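Local coordinates for cerato-platanin-like protein (Moniliophthora perniciosa, PDB 3SUM) that is of unknown function but belongs to the cerato-platanins, small fungal proteins built on a double-psi beta-barrel and probably secreted, at residues L16-F21 / A26-G31; E55-C60 / E82-F87; N71-T76 / T91-N96. All coordinates share one frame; numbering follows the deposited sequence.

Contact 1 of 3, residues L16-F21 / A26-G31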
loop_
_atom_site.group_PDB
_atom_site.type_symbol
_atom_site.label_atom_id
_atom_site.label_comp_id
_atom_site.label_asym_id
_atom_site.label_seq_id
_atom_site.Cartn_x
_atom_site.Cartn_y
_atom_site.Cartn_z
ATOM N N LEU A 16 -4.937 -7.748 -12.441
ATOM C CA LEU A 16 -4.107 -8.860 -12.055
ATOM C C LEU A 16 -4.742 -9.797 -11.071
ATOM O O LEU A 16 -5.233 -9.395 -10.004
ATOM C CB LEU A 16 -2.775 -8.371 -11.452
ATOM C CG LEU A 16 -1.850 -7.662 -12.443
ATOM C CD1 LEU A 16 -0.612 -7.151 -11.773
ATOM C CD2 LEU A 16 -1.420 -8.584 -13.633
ATOM N N SER A 17 -4.569 -11.081 -11.341
ATOM C CA SER A 17 -5.002 -12.067 -10.377
ATOM C C SER A 17 -4.292 -11.829 -9.041
ATOM O O SER A 17 -3.087 -11.508 -9.007
ATOM C CB SER A 17 -4.664 -13.486 -10.905
ATOM O OG SER A 17 -4.832 -14.396 -9.817
ATOM N N ILE A 18 -5.012 -12.014 -7.938
ATOM C CA ILE A 18 -4.364 -11.871 -6.629
ATOM C C ILE A 18 -3.249 -12.927 -6.443
ATOM O O ILE A 18 -2.389 -12.748 -5.617
ATOM C CB ILE A 18 -5.392 -11.929 -5.448
ATOM C CG1 ILE A 18 -6.194 -13.244 -5.438
ATOM C CG2 ILE A 18 -6.325 -10.668 -5.427
ATOM C CD1 ILE A 18 -6.870 -13.467 -4.042
ATOM N N SER A 19 -3.240 -13.972 -7.272
ATOM C CA SER A 19 -2.207 -15.025 -7.204
ATOM C C SER A 19 -0.838 -14.458 -7.553
ATOM O O SER A 19 0.202 -15.026 -7.202
ATOM C CB SER A 19 -2.560 -16.139 -8.173
ATOM O OG SER A 19 -2.193 -15.711 -9.503
ATOM N N GLU A 20 -0.814 -13.321 -8.249
ATOM C CA GLU A 20 0.418 -12.733 -8.670
ATOM C C GLU A 20 1.195 -11.966 -7.588
ATOM O O GLU A 20 2.273 -11.466 -7.857
ATOM C CB GLU A 20 0.149 -11.777 -9.834
ATOM C CG GLU A 20 -0.457 -12.476 -11.051
ATOM C CD GLU A 20 0.616 -13.094 -11.948
ATOM O OE1 GLU A 20 1.846 -12.907 -11.704
ATOM O OE2 GLU A 20 0.243 -13.790 -12.900
ATOM N N PHE A 21 0.699 -11.986 -6.356
ATOM C CA PHE A 21 1.222 -11.172 -5.265
ATOM C C PHE A 21 1.551 -12.118 -4.159
ATOM O O PHE A 21 0.834 -13.089 -3.936
ATOM C CB PHE A 21 0.096 -10.243 -4.785
ATOM C CG PHE A 21 -0.338 -9.294 -5.854
ATOM C CD1 PHE A 21 0.320 -8.099 -6.036
ATOM C CD2 PHE A 21 -1.309 -9.687 -6.785
ATOM C CE1 PHE A 21 -0.017 -7.248 -7.077
ATOM C CE2 PHE A 21 -1.666 -8.828 -7.835
ATOM C CZ PHE A 21 -1.024 -7.631 -8.009
ATOM N N ALA A 26 -3.761 -13.508 2.131
ATOM C CA ALA A 26 -4.342 -12.431 2.898
ATOM C C ALA A 26 -5.316 -11.649 1.971
ATOM O O ALA A 26 -6.387 -11.250 2.408
ATOM C CB ALA A 26 -3.269 -11.528 3.399
ATOM N N LEU A 27 -4.929 -11.460 0.710
ATOM C CA LEU A 27 -5.783 -10.746 -0.282
ATOM C C LEU A 27 -7.147 -11.368 -0.466
ATOM O O LEU A 27 -8.167 -10.642 -0.661
ATOM C CB LEU A 27 -5.101 -10.645 -1.628
ATOM C CG LEU A 27 -3.790 -9.822 -1.611
ATOM C CD1 LEU A 27 -3.153 -9.764 -3.030
ATOM C CD2 LEU A 27 -4.032 -8.416 -1.062
ATOM N N ALA A 28 -7.178 -12.694 -0.404
ATOM C CA ALA A 28 -8.431 -13.453 -0.556
ATOM C C ALA A 28 -9.404 -13.074 0.539
ATOM O O ALA A 28 -10.616 -13.236 0.389
ATOM C CB ALA A 28 -8.173 -14.954 -0.480
ATOM N N LYS A 29 -8.889 -12.625 1.665
ATOM C CA LYS A 29 -9.761 -12.226 2.764
ATOM C C LYS A 29 -10.045 -10.732 2.853
ATOM O O LYS A 29 -10.641 -10.283 3.840
ATOM C CB LYS A 29 -9.108 -12.668 4.040
ATOM C CG LYS A 29 -9.025 -14.225 3.990
ATOM C CD LYS A 29 -8.540 -14.851 5.346
ATOM C CE LYS A 29 -7.087 -14.627 5.638
ATOM N NZ LYS A 29 -6.633 -15.726 6.626
ATOM N N LEU A 30 -9.606 -10.002 1.831
ATOM C CA LEU A 30 -9.618 -8.562 1.860
ATOM C C LEU A 30 -10.471 -8.006 0.768
ATOM O O LEU A 30 -10.282 -6.873 0.341
ATOM C CB LEU A 30 -8.215 -7.988 1.845
ATOM C CG LEU A 30 -7.496 -8.132 3.176
ATOM C CD1 LEU A 30 -6.011 -7.681 2.962
ATOM C CD2 LEU A 30 -8.120 -7.245 4.268
ATOM N N GLY A 31 -11.492 -8.775 0.390
ATOM C CA GLY A 31 -12.539 -8.248 -0.465
ATOM C C GLY A 31 -13.557 -7.561 0.414
ATOM O O GLY A 31 -13.519 -7.710 1.647
#
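Leu-27 fits into the angle between Ile-18 and Phe-21. Its CD1 methyl lies 3.7 Å from Phe-21 CB and 3.9 Å from Ile-18 CB. The Phe-21 side chain stands about square to that of Leu-27, and CD1 meets its ring obliquely, near CG. The Ile-18 and Leu-27 side chains instead lie alongside one another and run opposite ways, with Ile-18 CB and CG2 near Leu-27 CB and CD1. Leu-27 and Phe-21 are buried, and this is the closely packed inner side. It faces the barrel: Leu-27 also touches Val-78 and Phe-21 touches Asp-79, both on strand 71-79.

The 3-10 turn 18-20 packs here against helix 24-28, in the loop region after strand 4-7 of the double-psi barrel. The turn is held by Glu-20 N bonding to Ser-17 O at 3.0 Å. Ile-18 places CG1 between its own N and carbonyl carbon (chi1 58°), and from there CD1 reaches over the helix backbone. CD1 stands 3.7 Å from Ala-28 N and 4.1 Å from Ala-28 CB. An alanine here keeps CB but lacks CG2 and CD1, and would probably open a gap over Leu-27 CB and beside Ala-28.

The outer side is more open to solvent. Ala-28 and Ile-18 are partly exposed, and CD1 touches as closely there but with few partners. Ser-19 and Lys-29 point away from the opposite segment, and both are exposed.

Contact 2 of 3, residues E55-C60 / E82-F87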
loop_
_atom_site.group_PDB
_atom_site.type_symbol
_atom_site.label_atom_id
_atom_site.label_comp_id
_atom_site.label_asym_id
_atom_site.label_seq_id
_atom_site.Cartn_x
_atom_site.Cartn_y
_atom_site.Cartn_z
ATOM N N GLU A 55 8.799 -8.775 4.047
ATOM C CA GLU A 55 8.303 -9.682 5.027
ATOM C C GLU A 55 9.035 -9.336 6.383
ATOM O O GLU A 55 10.124 -8.851 6.378
ATOM C CB GLU A 55 8.690 -11.118 4.604
ATOM C CG GLU A 55 8.273 -12.251 5.537
ATOM C CD GLU A 55 8.703 -13.667 4.979
ATOM O OE1 GLU A 55 8.941 -14.609 5.785
ATOM O OE2 GLU A 55 8.826 -13.808 3.752
ATOM N N ALA A 56 8.410 -9.677 7.497
ATOM C CA ALA A 56 8.992 -9.554 8.847
ATOM C C ALA A 56 8.812 -8.157 9.269
ATOM O O ALA A 56 8.240 -7.939 10.306
ATOM C CB ALA A 56 10.493 -10.013 8.973
ATOM N N GLN A 57 9.220 -7.209 8.449
ATOM C CA GLN A 57 8.944 -5.799 8.805
ATOM C C GLN A 57 7.484 -5.414 8.646
ATOM O O GLN A 57 7.023 -4.484 9.336
ATOM C CB GLN A 57 9.716 -4.826 7.937
ATOM C CG GLN A 57 11.134 -4.796 8.026
ATOM C CD GLN A 57 11.660 -3.513 7.363
ATOM O OE1 GLN A 57 12.054 -3.575 6.223
ATOM N NE2 GLN A 57 11.720 -2.393 8.099
ATOM N N THR A 58 6.782 -6.095 7.747
ATOM C CA THR A 58 5.346 -5.799 7.478
ATOM C C THR A 58 4.628 -7.130 7.282
ATOM O O THR A 58 5.209 -8.082 6.718
ATOM C CB THR A 58 5.137 -4.973 6.175
ATOM O OG1 THR A 58 5.524 -5.780 5.039
ATOM C CG2 THR A 58 6.068 -3.733 6.225
ATOM N N GLU A 59 3.360 -7.174 7.715
ATOM C CA GLU A 59 2.545 -8.351 7.563
ATOM C C GLU A 59 1.677 -8.168 6.352
ATOM O O GLU A 59 1.356 -7.015 5.961
ATOM C CB GLU A 59 1.668 -8.585 8.794
ATOM C CG GLU A 59 2.495 -8.976 10.030
ATOM C CD GLU A 59 3.346 -10.285 9.788
ATOM O OE1 GLU A 59 2.751 -11.324 9.378
ATOM O OE2 GLU A 59 4.611 -10.244 9.953
ATOM N N CYS A 60 1.409 -9.295 5.692
ATOM C CA CYS A 60 0.543 -9.298 4.534
ATOM C C CYS A 60 -0.780 -8.692 4.937
ATOM O O CYS A 60 -1.358 -9.073 5.929
ATOM C CB CYS A 60 0.329 -10.708 4.007
ATOM S SG CYS A 60 1.743 -11.098 2.919
ATOM N N GLU A 82 12.126 -7.790 -1.248
ATOM C CA GLU A 82 12.959 -8.262 -0.116
ATOM C C GLU A 82 14.128 -7.353 0.209
ATOM O O GLU A 82 15.247 -7.820 0.480
ATOM C CB GLU A 82 13.418 -9.684 -0.359
ATOM C CG GLU A 82 12.293 -10.735 -0.526
ATOM C CD GLU A 82 11.588 -10.585 -1.866
ATOM O OE1 GLU A 82 12.238 -10.099 -2.838
ATOM O OE2 GLU A 82 10.411 -10.971 -1.947
ATOM N N GLU A 83 13.872 -6.053 0.158
ATOM C CA GLU A 83 14.839 -5.054 0.454
ATOM C C GLU A 83 14.358 -4.395 1.717
ATOM O O GLU A 83 13.208 -3.943 1.790
ATOM C CB GLU A 83 14.897 -4.073 -0.699
ATOM C CG GLU A 83 16.256 -4.083 -1.472
ATOM C CD GLU A 83 16.595 -5.323 -2.307
ATOM O OE1 GLU A 83 15.895 -5.680 -3.282
ATOM O OE2 GLU A 83 17.634 -5.937 -2.019
ATOM N N ALA A 84 15.205 -4.305 2.728
ATOM C CA ALA A 84 14.713 -3.745 3.987
ATOM C C ALA A 84 14.258 -2.327 3.767
ATOM O O ALA A 84 14.869 -1.601 2.975
ATOM C CB ALA A 84 15.808 -3.777 5.118
ATOM N N ASN A 85 13.217 -1.924 4.494
ATOM C CA ASN A 85 12.831 -0.535 4.505
ATOM C C ASN A 85 12.392 -0.013 3.154
ATOM O O ASN A 85 12.432 1.199 2.927
ATOM C CB ASN A 85 13.992 0.309 5.032
ATOM C CG ASN A 85 14.400 -0.116 6.450
ATOM O OD1 ASN A 85 13.549 -0.375 7.289
ATOM N ND2 ASN A 85 15.675 -0.141 6.705
ATOM N N LEU A 86 11.902 -0.891 2.305
ATOM C CA LEU A 86 11.471 -0.455 0.992
ATOM C C LEU A 86 9.954 -0.721 0.807
ATOM O O LEU A 86 9.490 -1.825 1.022
ATOM C CB LEU A 86 12.227 -1.204 -0.108
ATOM C CG LEU A 86 11.715 -0.902 -1.543
ATOM C CD1 LEU A 86 11.824 0.601 -1.990
ATOM C CD2 LEU A 86 12.471 -1.766 -2.614
ATOM N N PHE A 87 9.188 0.312 0.431
ATOM C CA PHE A 87 7.865 0.098 -0.107
ATOM C C PHE A 87 7.911 0.291 -1.615
ATOM O O PHE A 87 8.635 1.177 -2.121
ATOM C CB PHE A 87 6.919 1.169 0.432
ATOM C CG PHE A 87 6.585 1.004 1.856
ATOM C CD1 PHE A 87 5.721 -0.009 2.269
ATOM C CD2 PHE A 87 7.128 1.862 2.793
ATOM C CE1 PHE A 87 5.408 -0.161 3.601
ATOM C CE2 PHE A 87 6.819 1.733 4.126
ATOM C CZ PHE A 87 5.986 0.731 4.542
#
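Gln-57 and Asn-85 are joined by two hydrogen bonds. Asn-85 N donates to Gln-57 OE1 at 2.7 Å, nearly straight at 167°. The donor lies in the carbonyl plane, on a lone pair. In return Gln-57 NE2 donates to Asn-85 OD1 at 2.8 Å. This second bond is more bent, and NE2 sits above the Asn-85 carbonyl plane. The two amide planes are turned 81° from each other, so this is not a flat amide pair.

Gln-57 runs extended beyond CG (chi2 -165°), which carries its amide across to the type II turn from Glu-83 to Leu-86. Asn-85 is the third residue of that turn. Gln-57 OE1 also lies 3.5 Å from Ala-84 CA. The turn leads into strand 86-89.

Deeper in, Thr-58 CG2 makes a loose apolar approach to the Phe-87 ring, oblique and 4.5 Å from CE1. Trp-3 stacks on the same ring. Thr-58 OG1 turns to Pro-54 O instead.

One amide thus grips the turn through both its oxygen and its nitrogen. Its oxygen satisfies a backbone N-H. The two bonds are likely to fix the turn of the Gln-57 amide, while the Asn-85 amide is held across the contact only through OD1, at a partly exposed turn leading into the sheet.

Contact 3 of 3, residues N71-T76 / T91-N96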
loop_
_atom_site.group_PDB
_atom_site.type_symbol
_atom_site.label_atom_id
_atom_site.label_comp_id
_atom_site.label_asym_id
_atom_site.label_seq_id
_atom_site.Cartn_x
_atom_site.Cartn_y
_atom_site.Cartn_z
ATOM N N ASN A 71 2.568 15.410 3.072
ATOM C CA ASN A 71 1.558 14.476 2.554
ATOM C C ASN A 71 1.579 13.184 3.355
ATOM O O ASN A 71 2.603 12.806 3.930
ATOM C CB ASN A 71 1.829 14.125 1.112
ATOM C CG ASN A 71 2.000 15.373 0.227
ATOM O OD1 ASN A 71 1.452 16.429 0.505
ATOM N ND2 ASN A 71 2.787 15.247 -0.803
ATOM N N HIS A 72 0.471 12.484 3.346
ATOM C CA HIS A 72 0.463 11.153 3.922
ATOM C C HIS A 72 -0.536 10.300 3.163
ATOM O O HIS A 72 -1.367 10.802 2.379
ATOM C CB HIS A 72 0.141 11.198 5.421
ATOM C CG HIS A 72 -1.276 11.607 5.738
ATOM N ND1 HIS A 72 -1.661 12.940 5.815
ATOM C CD2 HIS A 72 -2.381 10.877 6.040
ATOM C CE1 HIS A 72 -2.943 13.007 6.141
ATOM N NE2 HIS A 72 -3.408 11.770 6.268
ATOM N N ALA A 73 -0.399 8.988 3.321
ATOM C CA ALA A 73 -1.323 8.084 2.722
ATOM C C ALA A 73 -1.412 6.839 3.560
ATOM O O ALA A 73 -0.457 6.497 4.274
ATOM C CB ALA A 73 -0.860 7.712 1.245
ATOM N N PHE A 74 -2.517 6.134 3.416
ATOM C CA PHE A 74 -2.661 4.872 4.062
ATOM C C PHE A 74 -2.627 3.765 3.031
ATOM O O PHE A 74 -3.356 3.775 2.041
ATOM C CB PHE A 74 -3.994 4.808 4.857
ATOM C CG PHE A 74 -4.035 5.765 5.988
ATOM C CD1 PHE A 74 -3.427 5.468 7.230
ATOM C CD2 PHE A 74 -4.760 6.981 5.848
ATOM C CE1 PHE A 74 -3.525 6.329 8.291
ATOM C CE2 PHE A 74 -4.842 7.859 6.943
ATOM C CZ PHE A 74 -4.200 7.523 8.150
ATOM N N VAL A 75 -1.723 2.806 3.244
ATOM C CA VAL A 75 -1.489 1.824 2.215
ATOM C C VAL A 75 -1.631 0.403 2.753
ATOM O O VAL A 75 -1.358 0.185 3.891
ATOM C CB VAL A 75 -0.092 2.013 1.563
ATOM C CG1 VAL A 75 0.084 3.456 1.023
ATOM C CG2 VAL A 75 1.068 1.777 2.551
ATOM N N THR A 76 -2.077 -0.552 1.884
ATOM C CA THR A 76 -2.192 -1.896 2.290
ATOM C C THR A 76 -1.003 -2.622 1.731
ATOM O O THR A 76 -0.677 -2.486 0.554
ATOM C CB THR A 76 -3.481 -2.470 1.720
ATOM O OG1 THR A 76 -4.543 -1.640 2.194
ATOM C CG2 THR A 76 -3.751 -3.910 2.275
ATOM N N THR A 91 1.562 3.494 -8.875
ATOM C CA THR A 91 1.991 4.748 -9.457
ATOM C C THR A 91 1.253 6.008 -8.929
ATOM O O THR A 91 1.890 7.003 -8.527
ATOM C CB THR A 91 1.849 4.610 -10.968
ATOM O OG1 THR A 91 2.361 3.309 -11.344
ATOM C CG2 THR A 91 2.553 5.712 -11.681
ATOM N N ASP A 92 -0.057 5.988 -8.957
ATOM C CA ASP A 92 -0.827 7.167 -8.571
ATOM C C ASP A 92 -0.653 7.416 -7.068
ATOM O O ASP A 92 -0.511 8.537 -6.585
ATOM C CB ASP A 92 -2.309 6.809 -8.760
ATOM C CG ASP A 92 -2.731 6.677 -10.267
ATOM O OD1 ASP A 92 -1.953 6.999 -11.130
ATOM O OD2 ASP A 92 -3.878 6.227 -10.492
ATOM N N LEU A 93 -0.682 6.338 -6.293
ATOM C CA LEU A 93 -0.403 6.486 -4.853
ATOM C C LEU A 93 0.895 7.257 -4.635
ATOM O O LEU A 93 0.972 8.225 -3.869
ATOM C CB LEU A 93 -0.342 5.081 -4.218
ATOM C CG LEU A 93 0.446 4.937 -2.925
ATOM C CD1 LEU A 93 -0.384 5.636 -1.805
ATOM C CD2 LEU A 93 0.716 3.484 -2.581
ATOM N N VAL A 94 1.974 6.815 -5.289
ATOM C CA VAL A 94 3.248 7.383 -5.072
ATOM C C VAL A 94 3.358 8.780 -5.586
ATOM O O VAL A 94 3.844 9.691 -4.887
ATOM C CB VAL A 94 4.401 6.439 -5.650
ATOM C CG1 VAL A 94 5.741 7.115 -5.494
ATOM C CG2 VAL A 94 4.340 5.080 -4.892
ATOM N N LYS A 95 2.745 8.989 -6.745
ATOM C CA LYS A 95 2.756 10.253 -7.371
ATOM C C LYS A 95 2.077 11.254 -6.478
ATOM O O LYS A 95 2.601 12.382 -6.288
ATOM C CB LYS A 95 2.015 10.163 -8.720
ATOM C CG LYS A 95 2.208 11.270 -9.647
ATOM C CD LYS A 95 1.195 11.085 -10.882
ATOM C CE LYS A 95 1.713 10.059 -11.854
ATOM N NZ LYS A 95 1.022 10.218 -13.243
ATOM N N ASN A 96 0.950 10.871 -5.907
ATOM C CA ASN A 96 0.275 11.787 -5.031
ATOM C C ASN A 96 0.981 11.943 -3.697
ATOM O O ASN A 96 1.061 13.057 -3.187
ATOM C CB ASN A 96 -1.182 11.437 -4.910
ATOM C CG ASN A 96 -1.876 11.466 -6.296
ATOM O OD1 ASN A 96 -1.518 12.296 -7.150
ATOM N ND2 ASN A 96 -2.785 10.544 -6.543
#
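Leu-93 points from helix 91-97 onto strand 71-79 and meets Ala-73 and Val-75. Its CD1 methyl does most of the touching. It lies 3.7 Å from Ala-73 CB and 3.6 Å from Val-75 CG1. The second methyl, CD2, also reaches Val-75 CG1, at 3.7 Å, so the valine methyl meets both ends of the leucine fork. Val-75 lies roughly perpendicular to Leu-93. Leu-93 sets CG opposite its own backbone N (chi1 156°), and this brings the fork over the strand. Val-75 turns CG1 beside its N and opposite its carbonyl carbon, which presents that methyl to the leucine.

The axes of segments 71-76 and 91-96 run nearly antiparallel, at 154°, and come within 9.3 Å. Asn-71, Ala-73 and Val-75 point toward the helix. His-72 and Phe-74 point away, on the other face of the strand. The helix thus packs on one face of the sheet of the double-psi barrel. Val-51 of strand 50-52 touches both Val-75 and Leu-93 and extends the apolar cluster.

At the start of the strand Asn-71 only comes near the helix segment, with ND2 3.7 Å from Asn-96 O. Its hydrogen bonds go instead to Leu-97 O and Thr-99 O, just beyond the segment.

The chemistry is therefore divided. Buried methyl groups join the middle of the strand to the helix, while one side-chain amide at the strand's start satisfies backbone carbonyls where the helix finishes.

How the contacts relate
From the N terminus, contact 1 comes first. It closes a short loop between the turn after strand 4-7 and helix 24-28, and is complete before the others begin. Contact 2 opens in the loop after strand 50-52 and reaches forward to the start of strand 86-89. Contact 3 opens within that span, on strand 71-79, and closes beyond it on helix 91-97, so contacts 2 and 3 cross. Both reach the same sheet, with centres about 17 Å apart. Contacts 1 and 2 touch where Ala-26 CB meets Cys-60 CB at 3.7 Å, beside the Cys-23 to Cys-60 disulfide. Contacts 1 and 3 lie on opposite sides of the chain's centre.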